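Local coordinates for protein 11R-lipoxygenase (Gersemia fruticosa, PDB 3VF1) that probably inserts molecular oxygen into polyunsaturated fatty acids at a non-heme iron centre, under the control of calcium, at residues Y22-E27 against Y73-V78; I101-I106 against P122-V127. All blocks are in the same frame, centred on the assembly; numbering follows the deposited sequence.

Contact 1. Residues Y22-E27 against Y73-V78; sequences YKITVE and YDQSGV
Tyr22 and Gln75 face each other as a hydrogen-bonded antiparallel pair in the PLAT domain, a C2-like beta sandwich, where strand 20-28 meets the outermost strand 70-77 of its sheet. Tyr22 N gives a 2.9 Å bond to Gln75 O from well above the carbonyl plane, while the return bond from Gln75 N is bent and weak. On this inner side Tyr22 CB lies 4.2 Å from Gln75 CB, and the ring runs on so that its hydroxyl donates to Val78 O, 3.1 Å from OH, with that oxygen near the ring plane. A phenylalanine here would probably leave Val78 O without this donor and the loop after the strand less firmly tied. Ile24, which turns CD1 across the Gln75 chain to reach CG, suits the buried side, being wholly apolar. Its partner Tyr73 has CG anti to its carbonyl carbon (chi1 -56°), and Tyr73 CD1 lies 3.4 Å from Ile24 O, which sits in the ring plane at its edge; Val26 CG2 touches CE1 obliquely. Phe55 covers Tyr22 and Gln75, and Leu57 covers Val26 and Tyr73, both from strand 55-57 of the facing sheet. Tyr73 OH is hydrogen-bonded to the backbone O of Asp58, a residue predicted to bind calcium. On the exposed face, suited to charge, Lys23 and Asp74 run alongside each other in the same direction, yet Lys23 NZ stays 5.5 Å from Asp74 OD1.

Contact 2. Residues I101-I106 against P122-V127; sequences IAKVII and PCYRWV
Ala102 and Tyr124 form the tight part of this contact, where two strands of a beta hairpin turn a corner together. Ala102 O lies over one face of the Tyr124 ring, 3.3 Å above its plane and over its centre, with the C=O bond slanting past the ring. Ala102 CB meets the same ring at CE1, 3.8 Å away; a small residue suits a place where a ring lies so close to the backbone. Ala102 O also accepts a bond of 2.9 Å from Cys123 N and another from Tyr124 N, so two N-H groups hold it, the second weakly. Ile101 O likewise takes weak bonds from Tyr124 N and Arg125 N, and Ile101 N completes the pairing with a 3.1 Å bond to Arg125 O. Cys123, with SG anti to its backbone N (chi1 -179°), brings its sulphur 4.3 Å from Ile101 CB. Farther on, Ile101 CD1 crosses Val127 CG1 at 3.9 Å, two branched apolar chains fitting the interior near Leu88 and Val40 of the opposing sheet.

The outer side is looser. Lys103 sets CB 4.0 Å from Pro122 CA, and its extended chain then leads away past the Tyr124 hydroxyl, while Arg125 sends its guanidinium off toward a weak, long ion pair with Asp192. Tyr124 also reaches Asp647 and Leu649, far along the chain. Ala102 and Lys103 both face Glu27, a classic beta bulge, and Tyr124 and Arg125 both face Ile101, a G1 bulge. Both sit where the chains turn, and beyond Arg125 the chain crosses to strand 130-134 in the facing sheet of the PLAT sandwich.

How the contacts relate
Both contacts belong to one four-stranded sheet of the PLAT sandwich, and each joins one of its two inner strands to an outermost one, contact 1 pairing 20-28 with 70-77 and contact 2 pairing 100-109 with 116-124. Thr25 N to Ile105 O and Glu27 O to Ala102 N probably bond the two together. Each mixes buried and more open residues, but contact 1 lies farther from the centre of the chain and has fully exposed charged residues, whereas none of the touching residues of contact 2 is fully exposed. Regular pairing and a tyrosine hydroxyl mark contact 1; bulges and a carbonyl over an aromatic face mark contact 2, which lies nearer the rest of the enzyme.

Contact 1. Residues Y22-E27 against Y73-V78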
ATOM      1  N   TYR A  22       7.221  33.114 -29.193  1.00 81.53           N
ATOM      2  CA  TYR A  22       7.122  31.999 -28.256  1.00 75.05           C
ATOM      3  C   TYR A  22       7.010  30.675 -28.999  1.00 72.22           C
ATOM      4  O   TYR A  22       6.095  30.484 -29.801  1.00 74.07           O
ATOM      5  CB  TYR A  22       5.891  32.162 -27.361  1.00 71.38           C
ATOM      6  CG  TYR A  22       5.956  33.324 -26.397  1.00 77.42           C
ATOM      7  CD1 TYR A  22       7.134  33.641 -25.732  1.00 77.09           C
ATOM      8  CD2 TYR A  22       4.835  34.104 -26.149  1.00 74.97           C
ATOM      9  CE1 TYR A  22       7.189  34.699 -24.849  1.00 76.03           C
ATOM     10  CE2 TYR A  22       4.884  35.165 -25.272  1.00 75.37           C
ATOM     11  CZ  TYR A  22       6.063  35.459 -24.625  1.00 77.84           C
ATOM     12  OH  TYR A  22       6.111  36.515 -23.746  1.00 76.82           O
ATOM     13  N   LYS A  23       7.936  29.762 -28.730  1.00 68.09           N
ATOM     14  CA  LYS A  23       7.867  28.418 -29.293  1.00 69.53           C
ATOM     15  C   LYS A  23       7.334  27.440 -28.251  1.00 67.53           C
ATOM     16  O   LYS A  23       8.089  26.903 -27.440  1.00 64.48           O
ATOM     17  CB  LYS A  23       9.239  27.965 -29.787  1.00 64.10           C
ATOM     18  CG  LYS A  23       9.233  26.584 -30.423  1.00 63.12           C
ATOM     19  CD  LYS A  23      10.576  26.252 -31.044  1.00 67.25           C
ATOM     20  CE  LYS A  23      10.545  24.905 -31.745  1.00 67.66           C
ATOM     21  NZ  LYS A  23      11.821  24.616 -32.457  1.00 75.55           N
ATOM     22  N   ILE A  24       6.024  27.213 -28.283  1.00 63.48           N
ATOM     23  CA  ILE A  24       5.360  26.369 -27.298  1.00 62.20           C
ATOM     24  C   ILE A  24       5.267  24.926 -27.780  1.00 61.68           C
ATOM     25  O   ILE A  24       4.656  24.645 -28.808  1.00 62.90           O
ATOM     26  CB  ILE A  24       3.944  26.888 -26.998  1.00 60.54           C
ATOM     27  CG1 ILE A  24       4.001  28.360 -26.576  1.00 59.24           C
ATOM     28  CG2 ILE A  24       3.284  26.041 -25.918  1.00 59.01           C
ATOM     29  CD1 ILE A  24       2.645  29.015 -26.444  1.00 61.43           C
ATOM     30  N   THR A  25       5.874  24.016 -27.026  1.00 60.09           N
ATOM     31  CA  THR A  25       5.840  22.594 -27.350  1.00 60.60           C
ATOM     32  C   THR A  25       5.054  21.830 -26.292  1.00 59.38           C
ATOM     33  O   THR A  25       5.363  21.903 -25.103  1.00 55.98           O
ATOM     34  CB  THR A  25       7.256  22.000 -27.434  1.00 55.86           C
ATOM     35  OG1 THR A  25       8.045  22.760 -28.357  1.00 63.15           O
ATOM     36  CG2 THR A  25       7.200  20.548 -27.887  1.00 58.20           C
ATOM     37  N   VAL A  26       4.039  21.094 -26.730  1.00 55.09           N
ATOM     38  CA  VAL A  26       3.189  20.341 -25.817  1.00 51.90           C
ATOM     39  C   VAL A  26       3.405  18.843 -25.984  1.00 53.27           C
ATOM     40  O   VAL A  26       3.236  18.298 -27.075  1.00 55.99           O
ATOM     41  CB  VAL A  26       1.701  20.653 -26.056  1.00 54.66           C
ATOM     42  CG1 VAL A  26       0.830  19.877 -25.076  1.00 50.74           C
ATOM     43  CG2 VAL A  26       1.447  22.148 -25.935  1.00 54.24           C
ATOM     44  N   GLU A  27       3.781  18.180 -24.894  1.00 52.00           N
ATOM     45  CA  GLU A  27       3.922  16.730 -24.895  1.00 50.89           C
ATOM     46  C   GLU A  27       2.699  16.087 -24.258  1.00 46.15           C
ATOM     47  O   GLU A  27       2.410  16.311 -23.082  1.00 44.88           O
ATOM     48  CB  GLU A  27       5.181  16.311 -24.137  1.00 51.63           C
ATOM     49  CG  GLU A  27       6.469  16.866 -24.722  1.00 60.38           C
ATOM     50  CD  GLU A  27       7.705  16.233 -24.110  1.00 72.09           C
ATOM     51  OE1 GLU A  27       7.554  15.347 -23.243  1.00 73.56           O
ATOM     52  OE2 GLU A  27       8.828  16.621 -24.500  1.00 68.88           O
ATOM     53  N   TYR A  73       4.275  24.659 -31.474  1.00 67.57           N
ATOM     54  CA  TYR A  73       3.556  25.838 -31.939  1.00 70.30           C
ATOM     55  C   TYR A  73       4.447  27.074 -31.892  1.00 75.44           C
ATOM     56  O   TYR A  73       5.092  27.344 -30.879  1.00 75.38           O
ATOM     57  CB  TYR A  73       2.320  26.082 -31.070  1.00 68.94           C
ATOM     58  CG  TYR A  73       1.371  24.907 -30.988  1.00 69.71           C
ATOM     59  CD1 TYR A  73       1.626  23.843 -30.133  1.00 67.94           C
ATOM     60  CD2 TYR A  73       0.212  24.868 -31.753  1.00 70.74           C
ATOM     61  CE1 TYR A  73       0.760  22.769 -30.048  1.00 66.25           C
ATOM     62  CE2 TYR A  73      -0.661  23.799 -31.676  1.00 70.11           C
ATOM     63  CZ  TYR A  73      -0.382  22.752 -30.822  1.00 67.70           C
ATOM     64  OH  TYR A  73      -1.246  21.684 -30.738  1.00 70.22           O
ATOM     65  N   ASP A  74       4.483  27.819 -32.993  1.00 77.24           N
ATOM     66  CA  ASP A  74       5.162  29.109 -33.025  1.00 74.80           C
ATOM     67  C   ASP A  74       4.138  30.205 -32.766  1.00 75.81           C
ATOM     68  O   ASP A  74       3.043  30.181 -33.326  1.00 78.25           O
ATOM     69  CB  ASP A  74       5.841  29.327 -34.377  1.00 77.12           C
ATOM     70  CG  ASP A  74       6.990  28.364 -34.615  1.00 81.46           C
ATOM     71  OD1 ASP A  74       7.704  28.037 -33.644  1.00 78.40           O
ATOM     72  OD2 ASP A  74       7.180  27.935 -35.773  1.00 81.42           O
ATOM     73  N   GLN A  75       4.489  31.164 -31.914  1.00 77.30           N
ATOM     74  CA  GLN A  75       3.539  32.196 -31.511  1.00 78.96           C
ATOM     75  C   GLN A  75       4.192  33.561 -31.324  1.00 81.14           C
ATOM     76  O   GLN A  75       5.416  33.691 -31.358  1.00 77.11           O
ATOM     77  CB  GLN A  75       2.840  31.784 -30.213  1.00 76.22           C
ATOM     78  CG  GLN A  75       2.031  30.500 -30.312  1.00 78.62           C
ATOM     79  CD  GLN A  75       0.816  30.640 -31.208  1.00 79.15           C
ATOM     80  OE1 GLN A  75       0.688  31.609 -31.955  1.00 80.64           O
ATOM     81  NE2 GLN A  75      -0.090  29.672 -31.130  1.00 79.94           N
ATOM     82  N   SER A  76       3.356  34.576 -31.125  1.00 82.27           N
ATOM     83  CA  SER A  76       3.828  35.937 -30.902  1.00 82.07           C
ATOM     84  C   SER A  76       2.835  36.718 -30.045  1.00 77.51           C
ATOM     85  O   SER A  76       1.626  36.646 -30.265  1.00 74.40           O
ATOM     86  CB  SER A  76       4.035  36.653 -32.237  1.00 85.09           C
ATOM     87  OG  SER A  76       4.433  37.998 -32.036  1.00 83.13           O
ATOM     88  N   GLY A  77       3.347  37.470 -29.075  1.00 74.20           N
ATOM     89  CA  GLY A  77       2.496  38.241 -28.187  1.00 72.31           C
ATOM     90  C   GLY A  77       3.274  39.152 -27.255  1.00 73.50           C
ATOM     91  O   GLY A  77       4.483  39.321 -27.402  1.00 75.70           O
ATOM     92  N   VAL A  78       2.569  39.739 -26.293  1.00 64.08           N
ATOM     93  CA  VAL A  78       3.184  40.640 -25.323  1.00 73.04           C
ATOM     94  C   VAL A  78       4.296  39.937 -24.553  1.00 75.23           C
ATOM     95  O   VAL A  78       4.094  38.853 -24.010  1.00 83.21           O
ATOM     96  CB  VAL A  78       2.138  41.169 -24.318  1.00 79.10           C
ATOM     97  CG1 VAL A  78       2.817  41.886 -23.157  1.00 79.45           C
ATOM     98  CG2 VAL A  78       1.147  42.090 -25.017  1.00 82.68           C
TER

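Contact 2. Residues I101-I106 against P122-V127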
ATOM      1  N   ILE A 101      -2.062  16.205 -20.519  1.00 43.11           N
ATOM      2  CA  ILE A 101      -0.767  16.747 -20.911  1.00 46.50           C
ATOM      3  C   ILE A 101       0.335  16.350 -19.933  1.00 43.18           C
ATOM      4  O   ILE A 101       0.212  16.551 -18.725  1.00 42.29           O
ATOM      5  CB  ILE A 101      -0.825  18.283 -21.004  1.00 46.81           C
ATOM      6  CG1 ILE A 101      -1.854  18.705 -22.056  1.00 47.07           C
ATOM      7  CG2 ILE A 101       0.547  18.850 -21.341  1.00 46.89           C
ATOM      8  CD1 ILE A 101      -2.110  20.194 -22.108  1.00 48.12           C
ATOM      9  N   ALA A 102       1.413  15.784 -20.468  1.00 40.63           N
ATOM     10  CA  ALA A 102       2.572  15.425 -19.663  1.00 41.59           C
ATOM     11  C   ALA A 102       3.265  16.689 -19.170  1.00 45.57           C
ATOM     12  O   ALA A 102       3.343  16.935 -17.965  1.00 45.19           O
ATOM     13  CB  ALA A 102       3.535  14.571 -20.470  1.00 41.10           C
ATOM     14  N   LYS A 103       3.764  17.489 -20.107  1.00 49.13           N
ATOM     15  CA  LYS A 103       4.398  18.758 -19.771  1.00 49.77           C
ATOM     16  C   LYS A 103       4.420  19.703 -20.966  1.00 48.29           C
ATOM     17  O   LYS A 103       4.226  19.284 -22.107  1.00 50.32           O
ATOM     18  CB  LYS A 103       5.824  18.528 -19.265  1.00 52.17           C
ATOM     19  CG  LYS A 103       6.743  17.860 -20.272  1.00 51.04           C
ATOM     20  CD  LYS A 103       8.076  17.493 -19.637  1.00 54.64           C
ATOM     21  CE  LYS A 103       8.975  16.744 -20.607  1.00 66.87           C
ATOM     22  NZ  LYS A 103      10.246  16.310 -19.965  1.00 67.72           N
ATOM     23  N   VAL A 104       4.656  20.981 -20.689  1.00 49.03           N
ATOM     24  CA  VAL A 104       4.741  21.996 -21.730  1.00 50.09           C
ATOM     25  C   VAL A 104       6.118  22.650 -21.703  1.00 48.49           C
ATOM     26  O   VAL A 104       6.654  22.951 -20.639  1.00 46.26           O
ATOM     27  CB  VAL A 104       3.662  23.080 -21.549  1.00 54.52           C
ATOM     28  CG1 VAL A 104       3.786  24.142 -22.632  1.00 55.31           C
ATOM     29  CG2 VAL A 104       2.275  22.456 -21.563  1.00 48.87           C
ATOM     30  N   ILE A 105       6.688  22.863 -22.884  1.00 51.44           N
ATOM     31  CA  ILE A 105       7.997  23.490 -23.009  1.00 50.66           C
ATOM     32  C   ILE A 105       7.892  24.746 -23.862  1.00 57.04           C
ATOM     33  O   ILE A 105       7.543  24.677 -25.040  1.00 58.72           O
ATOM     34  CB  ILE A 105       9.012  22.539 -23.661  1.00 52.84           C
ATOM     35  CG1 ILE A 105       9.079  21.221 -22.886  1.00 55.10           C
ATOM     36  CG2 ILE A 105      10.383  23.199 -23.735  1.00 54.14           C
ATOM     37  CD1 ILE A 105       9.912  20.157 -23.563  1.00 55.05           C
ATOM     38  N   ILE A 106       8.198  25.892 -23.266  1.00 58.33           N
ATOM     39  CA  ILE A 106       8.109  27.165 -23.971  1.00 61.33           C
ATOM     40  C   ILE A 106       9.487  27.787 -24.140  1.00 61.09           C
ATOM     41  O   ILE A 106      10.105  28.219 -23.168  1.00 65.82           O
ATOM     42  CB  ILE A 106       7.203  28.153 -23.219  1.00 57.33           C
ATOM     43  CG1 ILE A 106       5.828  27.526 -22.973  1.00 56.50           C
ATOM     44  CG2 ILE A 106       7.069  29.450 -24.005  1.00 65.84           C
ATOM     45  CD1 ILE A 106       4.892  28.395 -22.163  1.00 54.89           C
ATOM     46  N   PRO A 122       6.092  20.975 -15.792  1.00 49.13           N
ATOM     47  CA  PRO A 122       5.637  19.618 -15.469  1.00 42.83           C
ATOM     48  C   PRO A 122       4.164  19.625 -15.081  1.00 43.48           C
ATOM     49  O   PRO A 122       3.792  20.297 -14.119  1.00 48.60           O
ATOM     50  CB  PRO A 122       6.513  19.223 -14.271  1.00 45.03           C
ATOM     51  CG  PRO A 122       7.658  20.188 -14.278  1.00 46.55           C
ATOM     52  CD  PRO A 122       7.107  21.454 -14.839  1.00 44.01           C
ATOM     53  N   CYS A 123       3.339  18.891 -15.820  1.00 43.17           N
ATOM     54  CA  CYS A 123       1.891  18.961 -15.650  1.00 42.44           C
ATOM     55  C   CYS A 123       1.300  17.627 -15.192  1.00 42.61           C
ATOM     56  O   CYS A 123       1.015  17.444 -14.008  1.00 42.32           O
ATOM     57  CB  CYS A 123       1.238  19.415 -16.957  1.00 41.89           C
ATOM     58  SG  CYS A 123      -0.555  19.583 -16.878  1.00 55.28           S
ATOM     59  N   TYR A 124       1.116  16.703 -16.131  1.00 42.50           N
ATOM     60  CA  TYR A 124       0.526  15.403 -15.827  1.00 41.01           C
ATOM     61  C   TYR A 124      -0.868  15.557 -15.223  1.00 40.64           C
ATOM     62  O   TYR A 124      -1.167  15.010 -14.160  1.00 40.32           O
ATOM     63  CB  TYR A 124       1.446  14.616 -14.893  1.00 38.33           C
ATOM     64  CG  TYR A 124       2.847  14.487 -15.441  1.00 37.95           C
ATOM     65  CD1 TYR A 124       3.128  13.598 -16.467  1.00 38.01           C
ATOM     66  CD2 TYR A 124       3.882  15.267 -14.948  1.00 37.65           C
ATOM     67  CE1 TYR A 124       4.404  13.480 -16.982  1.00 39.96           C
ATOM     68  CE2 TYR A 124       5.163  15.156 -15.455  1.00 37.88           C
ATOM     69  CZ  TYR A 124       5.417  14.262 -16.473  1.00 40.46           C
ATOM     70  OH  TYR A 124       6.689  14.145 -16.988  1.00 45.90           O
ATOM     71  N   ARG A 125      -1.713  16.309 -15.919  1.00 42.74           N
ATOM     72  CA  ARG A 125      -3.087  16.541 -15.495  1.00 43.96           C
ATOM     73  C   ARG A 125      -3.999  16.585 -16.713  1.00 44.46           C
ATOM     74  O   ARG A 125      -3.542  16.821 -17.831  1.00 45.73           O
ATOM     75  CB  ARG A 125      -3.201  17.876 -14.758  1.00 48.26           C
ATOM     76  CG  ARG A 125      -2.262  18.051 -13.577  1.00 47.61           C
ATOM     77  CD  ARG A 125      -2.774  17.354 -12.333  1.00 50.58           C
ATOM     78  NE  ARG A 125      -2.234  17.962 -11.117  1.00 49.68           N
ATOM     79  CZ  ARG A 125      -2.780  18.996 -10.484  1.00 47.97           C
ATOM     80  NH1 ARG A 125      -3.894  19.560 -10.937  1.00 52.22           N
ATOM     81  NH2 ARG A 125      -2.209  19.473  -9.387  1.00 45.89           N
ATOM     82  N   TRP A 126      -5.289  16.356 -16.493  1.00 44.78           N
ATOM     83  CA  TRP A 126      -6.290  16.619 -17.519  1.00 50.61           C
ATOM     84  C   TRP A 126      -6.667  18.092 -17.431  1.00 51.82           C
ATOM     85  O   TRP A 126      -6.821  18.628 -16.335  1.00 45.78           O
ATOM     86  CB  TRP A 126      -7.535  15.758 -17.302  1.00 50.23           C
ATOM     87  CG  TRP A 126      -7.286  14.279 -17.337  1.00 48.58           C
ATOM     88  CD1 TRP A 126      -6.923  13.484 -16.290  1.00 47.32           C
ATOM     89  CD2 TRP A 126      -7.399  13.415 -18.475  1.00 46.13           C
ATOM     90  NE1 TRP A 126      -6.797  12.181 -16.705  1.00 47.07           N
ATOM     91  CE2 TRP A 126      -7.084  12.111 -18.043  1.00 48.10           C
ATOM     92  CE3 TRP A 126      -7.733  13.617 -19.817  1.00 47.39           C
ATOM     93  CZ2 TRP A 126      -7.091  11.017 -18.904  1.00 48.59           C
ATOM     94  CZ3 TRP A 126      -7.740  12.529 -20.671  1.00 50.05           C
ATOM     95  CH2 TRP A 126      -7.421  11.246 -20.212  1.00 51.10           C
ATOM     96  N   VAL A 127      -6.807  18.751 -18.578  1.00 51.98           N
ATOM     97  CA  VAL A 127      -7.190  20.161 -18.586  1.00 58.39           C
ATOM     98  C   VAL A 127      -8.626  20.341 -18.102  1.00 61.75           C
ATOM     99  O   VAL A 127      -8.898  21.176 -17.237  1.00 65.88           O
ATOM    100  CB  VAL A 127      -7.041  20.803 -19.986  1.00 58.14           C
ATOM    101  CG1 VAL A 127      -5.590  20.765 -20.436  1.00 51.65           C
ATOM    102  CG2 VAL A 127      -7.942  20.116 -21.005  1.00 63.52           C
TER